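Local coordinates for aminotransferase (Bacillus subtilis, PDB 6L1N), which catalyses pyridoxal-phosphate-dependent transamination in the biosynthesis of the dipeptide antibiotic bacilysin, at residues 173-178 against 203-208; 324-329 against 368-373. All coordinates share one frame; numbering follows the deposited sequence.

Contact 1: residues 173-178 against 203-208; sequences LNYPNN and LIHDFA. With PLP (pyridoxal-5'-phosphate), chain D; GLY (glycine), chain C.
Asp206 O is gripped from two directions: the amide of Asn174 donates to it through ND2 (2.8 Å from ND2 to Asp206 O), and a water hydrogen-bonded to Pro176 O donates to it as well. The Asn174 donor sits above the carbonyl plane, 36° out of it, while the acceptor lies near the plane of the amide. Asn174 swings CG away from the backbone N (chi1 172°), which carries the amide along Asp206 and places OD1 3.3 Å from C2A, the methyl of the cofactor. That same OD1 accepts from Asn178 N, so the amide is fixed through both its oxygen and its nitrogen, and Asn177 ND2, bonded to Asn174 O, folds residues 177-178 back. The backbone pairing is held by Asp206 N to Leu173 O, 2.7 Å. His205 lies on the opposite face of the sheet from Asp206 and receives Tyr175 N on NE2 (3.2 Å), the donor tilted 26° from the imidazole plane; its ND1 is held by Glu233. Phe207 turns its ring edge to Tyr175 O, with CD1 3.4 Å from that oxygen, and its CE1 meets CD of Pro176, which follows a cis peptide bond. Further back, the isobutyl ends of Leu173 and Leu203 touch beneath helix 186-198. Asp206 OD2 is 2.6 Å from the pyridine N1 of the cofactor and also hydrogen-bonded to Tyr131 OH. Asn178 ND2 donates to the phenolic O3 at 2.8 Å. A strand end that presents an aspartate to N1, and a loop after the neighbouring parallel strand of the beta-alpha-beta unit that brings an asparagine to O3, are characteristic of the cofactor site in aminotransferases of this class.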
loop_
_atom_site.group_PDB
_atom_site.type_symbol
_atom_site.label_atom_id
_atom_site.label_comp_id
_atom_site.label_asym_id
_atom_site.label_seq_id
_atom_site.Cartn_x
_atom_site.Cartn_y
_atom_site.Cartn_z
ATOM N N LEU A 173 -4.237 -21.209 -0.884
ATOM C CA LEU A 173 -5.481 -21.820 -1.336
ATOM C C LEU A 173 -6.507 -20.742 -1.572
ATOM O O LEU A 173 -6.497 -19.715 -0.906
ATOM C CB LEU A 173 -5.952 -22.802 -0.286
ATOM C CG LEU A 173 -5.020 -24.018 -0.133
ATOM C CD1 LEU A 173 -5.490 -24.932 1.006
ATOM C CD2 LEU A 173 -4.969 -24.843 -1.412
ATOM N N ASN A 174 -7.405 -20.978 -2.524
ATOM C CA ASN A 174 -8.384 -19.977 -2.909
ATOM C C ASN A 174 -9.748 -20.600 -3.251
ATOM O O ASN A 174 -9.947 -21.105 -4.347
ATOM C CB ASN A 174 -7.793 -19.150 -4.058
ATOM C CG ASN A 174 -8.790 -18.195 -4.687
ATOM O OD1 ASN A 174 -8.783 -18.010 -5.898
ATOM N ND2 ASN A 174 -9.628 -17.547 -3.869
ATOM N N TYR A 175 -10.672 -20.565 -2.302
ATOM C CA TYR A 175 -12.042 -21.049 -2.499
ATOM C C TYR A 175 -13.073 -20.111 -1.850
ATOM O O TYR A 175 -12.914 -19.741 -0.711
ATOM C CB TYR A 175 -12.225 -22.494 -1.963
ATOM C CG TYR A 175 -11.266 -23.430 -2.673
ATOM C CD1 TYR A 175 -11.514 -23.880 -3.977
ATOM C CD2 TYR A 175 -10.036 -23.740 -2.098
ATOM C CE1 TYR A 175 -10.554 -24.662 -4.661
ATOM C CE2 TYR A 175 -9.092 -24.472 -2.771
ATOM C CZ TYR A 175 -9.338 -24.914 -4.053
ATOM O OH TYR A 175 -8.377 -25.658 -4.648
ATOM N N PRO A 176 -14.149 -19.767 -2.530
ATOM C CA PRO A 176 -14.409 -20.003 -3.959
ATOM C C PRO A 176 -13.306 -19.519 -4.886
ATOM O O PRO A 176 -12.671 -18.504 -4.622
ATOM C CB PRO A 176 -15.712 -19.251 -4.194
ATOM C CG PRO A 176 -16.373 -19.292 -2.864
ATOM C CD PRO A 176 -15.274 -19.073 -1.878
ATOM N N ASN A 177 -13.097 -20.237 -5.986
ATOM C CA ASN A 177 -11.871 -20.180 -6.721
ATOM C C ASN A 177 -11.876 -19.298 -7.949
ATOM O O ASN A 177 -12.768 -19.377 -8.824
ATOM C CB ASN A 177 -11.476 -21.603 -7.074
ATOM C CG ASN A 177 -10.155 -21.687 -7.770
ATOM O OD1 ASN A 177 -10.070 -21.807 -8.987
ATOM N ND2 ASN A 177 -9.122 -21.537 -7.012
ATOM N N ASN A 178 -10.849 -18.463 -8.007
ATOM C CA ASN A 178 -10.456 -17.785 -9.217
ATOM C C ASN A 178 -9.371 -18.639 -9.866
ATOM O O ASN A 178 -8.313 -18.816 -9.247
ATOM C CB ASN A 178 -9.926 -16.407 -8.873
ATOM C CG ASN A 178 -9.523 -15.600 -10.087
ATOM O OD1 ASN A 178 -9.694 -16.014 -11.223
ATOM N ND2 ASN A 178 -9.000 -14.402 -9.854
ATOM N N LEU A 203 -0.382 -21.562 6.140
ATOM C CA LEU A 203 -1.465 -21.593 5.174
ATOM C C LEU A 203 -2.141 -20.212 5.044
ATOM O O LEU A 203 -2.570 -19.624 6.020
ATOM C CB LEU A 203 -2.483 -22.678 5.549
ATOM C CG LEU A 203 -3.519 -23.167 4.530
ATOM C CD1 LEU A 203 -2.995 -23.178 3.109
ATOM C CD2 LEU A 203 -4.039 -24.561 4.873
ATOM N N ILE A 204 -2.177 -19.698 3.826
ATOM C CA ILE A 204 -2.895 -18.469 3.533
ATOM C C ILE A 204 -4.064 -18.854 2.695
ATOM O O ILE A 204 -3.897 -19.282 1.561
ATOM C CB ILE A 204 -2.051 -17.434 2.735
ATOM C CG1 ILE A 204 -0.793 -17.039 3.499
ATOM C CG2 ILE A 204 -2.861 -16.163 2.451
ATOM C CD1 ILE A 204 -0.969 -16.613 4.931
ATOM N N HIS A 205 -5.259 -18.682 3.236
ATOM C CA HIS A 205 -6.465 -18.877 2.481
ATOM C C HIS A 205 -6.980 -17.541 1.900
ATOM O O HIS A 205 -7.320 -16.616 2.620
ATOM C CB HIS A 205 -7.550 -19.560 3.266
ATOM C CG HIS A 205 -8.744 -19.874 2.426
ATOM N ND1 HIS A 205 -9.993 -19.373 2.697
ATOM C CD2 HIS A 205 -8.853 -20.549 1.253
ATOM C CE1 HIS A 205 -10.825 -19.756 1.753
ATOM N NE2 HIS A 205 -10.159 -20.451 0.859
ATOM N N ASP A 206 -7.051 -17.480 0.570
ATOM C CA ASP A 206 -7.510 -16.293 -0.138
ATOM C C ASP A 206 -9.048 -16.442 -0.269
ATOM O O ASP A 206 -9.551 -17.212 -1.082
ATOM C CB ASP A 206 -6.785 -16.231 -1.467
ATOM C CG ASP A 206 -7.090 -14.973 -2.286
ATOM O OD1 ASP A 206 -8.101 -14.271 -1.969
ATOM O OD2 ASP A 206 -6.370 -14.752 -3.331
ATOM N N PHE A 207 -9.749 -15.642 0.511
ATOM C CA PHE A 207 -11.221 -15.661 0.628
ATOM C C PHE A 207 -11.923 -14.465 -0.049
ATOM O O PHE A 207 -13.023 -14.053 0.348
ATOM C CB PHE A 207 -11.554 -15.696 2.116
ATOM C CG PHE A 207 -12.840 -16.357 2.462
ATOM C CD1 PHE A 207 -13.275 -17.498 1.782
ATOM C CD2 PHE A 207 -13.602 -15.887 3.499
ATOM C CE1 PHE A 207 -14.457 -18.129 2.126
ATOM C CE2 PHE A 207 -14.780 -16.523 3.842
ATOM C CZ PHE A 207 -15.193 -17.660 3.167
ATOM N N ALA A 208 -11.332 -13.985 -1.128
ATOM C CA ALA A 208 -11.855 -12.846 -1.863
ATOM C C ALA A 208 -13.302 -13.013 -2.345
ATOM O O ALA A 208 -14.018 -12.075 -2.401
ATOM C CB ALA A 208 -10.942 -12.517 -3.024
HETATM N N1 PLP D . -7.512 -12.827 -4.660
HETATM C C2 PLP D . -8.164 -13.250 -5.697
HETATM C C2A PLP D . -8.291 -14.717 -5.979
HETATM C C3 PLP D . -8.781 -12.313 -6.632
HETATM O O3 PLP D . -9.440 -12.713 -7.680
HETATM C C4 PLP D . -8.636 -10.912 -6.335
HETATM C C4A PLP D . -9.213 -9.895 -7.206
HETATM C C5 PLP D . -7.891 -10.561 -5.128
HETATM C C6 PLP D . -7.357 -11.573 -4.359
HETATM C C5A PLP D . -7.651 -9.125 -4.748
HETATM O O4P PLP D . -8.565 -8.126 -5.011
HETATM P P PLP D . -8.470 -6.756 -4.262
HETATM O O1P PLP D . -7.127 -6.400 -4.324
HETATM O O2P PLP D . -9.224 -5.937 -5.076
HETATM O O3P PLP D . -8.940 -6.929 -2.922
HETATM N N GLY C . -10.345 -10.251 -9.627
HETATM C CA GLY C . -9.089 -10.996 -9.834
HETATM C C GLY C . -8.931 -11.159 -11.310
HETATM O O GLY C . -8.104 -11.920 -11.769
HETATM O OXT GLY C . -9.643 -10.485 -12.054
HETATM O O HOH W 1 -12.198 -16.680 -2.584
#

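Contact 2: residues 324-329 against 368-373; sequences FYVWAE and ISMVSK. With GLY (glycine), chain C.
Tyr325, which reaches the bound glycine, meets Ser369: the serine OG lies in the plane of the tyrosine ring at its edge, 3.3 Å from CE1, and is itself hydrogen-bonded to Gly38 O. Tyr325 OH accepts from the glycine N at 3.0 Å and is also hydrogen-bonded to Tyr209 OH, so both neighbours help fix where the phenol ends. With CG anti to its carbonyl carbon (chi1 -61°), the ring descends from the strand toward the ligand. One of its faces is covered near the rim by CD1 of Phe324, whose own ring takes CG1 of Val371 over a face in a CH-pi contact, 4.2 Å from CG1 to the Phe324 ring centroid. These side chains hang from an antiparallel pairing in the small mixed sheet of strands 35-36, 350-354, 365-369 and 325-329, the last an outer strand; Tyr325 and Ser369 form a non-hydrogen-bonded pair, Val326 and Ile368 a hydrogen-bonded one. Val326 N reaches Ile368 O at 2.8 Å, and Ile368 N returns to Val326 O at 2.9 Å. Met370 N bonds Phe324 O (2.9 Å), and the inverse gamma turn centred on Met370 then carries the chain to Val371. On the sheet face away from the ligand, the bent Met370 chain brings CE to 3.9 Å from Val326 CG2, while Ile368 and Met370 pack against Phe305 of helix 289-313.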
loop_
_atom_site.group_PDB
_atom_site.type_symbol
_atom_site.label_atom_id
_atom_site.label_comp_id
_atom_site.label_asym_id
_atom_site.label_seq_id
_atom_site.Cartn_x
_atom_site.Cartn_y
_atom_site.Cartn_z
ATOM N N PHE A 324 -18.177 -15.104 -9.484
ATOM C CA PHE A 324 -18.892 -14.706 -10.684
ATOM C C PHE A 324 -18.185 -15.079 -11.996
ATOM O O PHE A 324 -18.463 -14.473 -13.007
ATOM C CB PHE A 324 -19.270 -13.222 -10.635
ATOM C CG PHE A 324 -18.136 -12.284 -10.342
ATOM C CD1 PHE A 324 -16.974 -12.252 -11.118
ATOM C CD2 PHE A 324 -18.234 -11.395 -9.285
ATOM C CE1 PHE A 324 -15.942 -11.374 -10.828
ATOM C CE2 PHE A 324 -17.194 -10.495 -9.008
ATOM C CZ PHE A 324 -16.043 -10.495 -9.771
ATOM N N TYR A 325 -17.313 -16.094 -11.963
ATOM C CA TYR A 325 -16.491 -16.529 -13.129
ATOM C C TYR A 325 -17.006 -17.800 -13.775
ATOM O O TYR A 325 -17.361 -18.776 -13.102
ATOM C CB TYR A 325 -15.031 -16.797 -12.732
ATOM C CG TYR A 325 -14.305 -15.606 -12.177
ATOM C CD1 TYR A 325 -14.094 -14.486 -12.947
ATOM C CD2 TYR A 325 -13.818 -15.623 -10.894
ATOM C CE1 TYR A 325 -13.435 -13.364 -12.445
ATOM C CE2 TYR A 325 -13.146 -14.513 -10.364
ATOM C CZ TYR A 325 -12.939 -13.389 -11.142
ATOM O OH TYR A 325 -12.262 -12.305 -10.621
ATOM N N VAL A 326 -17.031 -17.785 -15.086
ATOM C CA VAL A 326 -17.293 -19.003 -15.843
ATOM C C VAL A 326 -15.961 -19.478 -16.418
ATOM O O VAL A 326 -15.345 -18.733 -17.133
ATOM C CB VAL A 326 -18.253 -18.674 -17.033
ATOM C CG1 VAL A 326 -18.444 -19.867 -17.922
ATOM C CG2 VAL A 326 -19.606 -18.201 -16.481
ATOM N N TRP A 327 -15.607 -20.731 -16.206
ATOM C CA TRP A 327 -14.339 -21.316 -16.671
ATOM C C TRP A 327 -14.666 -22.275 -17.810
ATOM O O TRP A 327 -15.072 -23.412 -17.592
ATOM C CB TRP A 327 -13.719 -22.072 -15.494
ATOM C CG TRP A 327 -12.381 -22.699 -15.693
ATOM C CD1 TRP A 327 -12.051 -24.011 -15.475
ATOM C CD2 TRP A 327 -11.147 -22.034 -16.065
ATOM N NE1 TRP A 327 -10.712 -24.217 -15.750
ATOM C CE2 TRP A 327 -10.122 -23.026 -16.080
ATOM C CE3 TRP A 327 -10.813 -20.723 -16.353
ATOM C CZ2 TRP A 327 -8.787 -22.732 -16.381
ATOM C CZ3 TRP A 327 -9.482 -20.413 -16.648
ATOM C CH2 TRP A 327 -8.476 -21.425 -16.645
ATOM N N ALA A 328 -14.504 -21.788 -19.017
ATOM C CA ALA A 328 -15.002 -22.422 -20.217
ATOM C C ALA A 328 -13.843 -23.016 -21.058
ATOM O O ALA A 328 -12.825 -22.363 -21.310
ATOM C CB ALA A 328 -15.735 -21.392 -21.025
ATOM N N GLU A 329 -14.031 -24.255 -21.488
ATOM C CA GLU A 329 -13.130 -24.935 -22.380
ATOM C C GLU A 329 -13.295 -24.322 -23.773
ATOM O O GLU A 329 -14.406 -24.065 -24.216
ATOM C CB GLU A 329 -13.443 -26.453 -22.379
ATOM C CG GLU A 329 -12.234 -27.324 -22.633
ATOM C CD GLU A 329 -12.553 -28.818 -22.571
ATOM O OE1 GLU A 329 -13.559 -29.213 -21.935
ATOM O OE2 GLU A 329 -11.784 -29.604 -23.159
ATOM N N ILE A 368 -14.469 -16.099 -18.061
ATOM C CA ILE A 368 -15.439 -15.083 -18.410
ATOM C C ILE A 368 -16.101 -14.605 -17.115
ATOM O O ILE A 368 -16.703 -15.364 -16.397
ATOM C CB ILE A 368 -16.513 -15.648 -19.382
ATOM C CG1 ILE A 368 -15.815 -16.380 -20.556
ATOM C CG2 ILE A 368 -17.359 -14.539 -19.943
ATOM C CD1 ILE A 368 -16.743 -17.230 -21.401
ATOM N N SER A 369 -16.006 -13.318 -16.856
ATOM C CA SER A 369 -16.557 -12.687 -15.653
ATOM C C SER A 369 -17.959 -12.132 -15.882
ATOM O O SER A 369 -18.185 -11.425 -16.841
ATOM C CB SER A 369 -15.676 -11.506 -15.297
ATOM O OG SER A 369 -14.318 -11.917 -15.246
ATOM N N MET A 370 -18.875 -12.448 -14.981
ATOM C CA MET A 370 -20.292 -12.090 -15.148
ATOM C C MET A 370 -20.501 -10.676 -14.549
ATOM O O MET A 370 -21.277 -10.524 -13.631
ATOM C CB MET A 370 -21.199 -13.125 -14.449
ATOM C CG MET A 370 -21.174 -14.528 -15.042
ATOM S SD MET A 370 -21.725 -14.617 -16.760
ATOM C CE MET A 370 -20.174 -14.541 -17.633
ATOM N N VAL A 371 -19.818 -9.676 -15.105
ATOM C CA VAL A 371 -19.821 -8.322 -14.599
ATOM C C VAL A 371 -20.540 -7.377 -15.569
ATOM O O VAL A 371 -20.118 -6.256 -15.757
ATOM C CB VAL A 371 -18.389 -7.803 -14.287
ATOM C CG1 VAL A 371 -17.835 -8.535 -13.062
ATOM C CG2 VAL A 371 -17.464 -7.874 -15.518
ATOM N N SER A 372 -21.605 -7.865 -16.204
ATOM C CA SER A 372 -22.474 -7.046 -16.997
ATOM C C SER A 372 -23.904 -7.506 -16.846
ATOM O O SER A 372 -24.170 -8.614 -16.354
ATOM C CB SER A 372 -22.056 -7.089 -18.445
ATOM O OG SER A 372 -20.703 -6.759 -18.525
ATOM N N LYS A 373 -24.851 -6.650 -17.231
ATOM C CA LYS A 373 -26.266 -7.010 -17.090
ATOM C C LYS A 373 -26.675 -7.863 -18.297
ATOM O O LYS A 373 -25.881 -8.047 -19.199
ATOM C CB LYS A 373 -27.136 -5.760 -16.972
ATOM C CG LYS A 373 -26.991 -5.030 -15.643
ATOM C CD LYS A 373 -27.999 -3.895 -15.448
ATOM C CE LYS A 373 -29.464 -4.358 -15.427
ATOM N NZ LYS A 373 -30.451 -3.219 -15.576
HETATM N N GLY C . -10.345 -10.251 -9.627
HETATM C CA GLY C . -9.089 -10.996 -9.834
HETATM C C GLY C . -8.931 -11.159 -11.310
HETATM O O GLY C . -8.104 -11.920 -11.769
HETATM O OXT GLY C . -9.643 -10.485 -12.054
#

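Contacts 1 and 2, with centres about 18 Å apart, approach the bound glycine from two different sheets. They touch where Asn178 CG packs 3.8 Å from Tyr325 CE2. In contact 1, Asn178 ND2 makes a weak 3.3 Å hydrogen bond to the glycine O, at the other end of the ligand from the amino group that contact 2 binds. Arg367, just ahead of segment 368-373, bridges the two: its NH1 is hydrogen-bonded to Asn178 OD1 and to the glycine. Tyr209, directly after segment 203-208, reaches the cofactor, the glycine and Tyr325. Contact 1 thus contributes to the pyridine side of the site, and contact 2 supplies part of the amino-acid pocket.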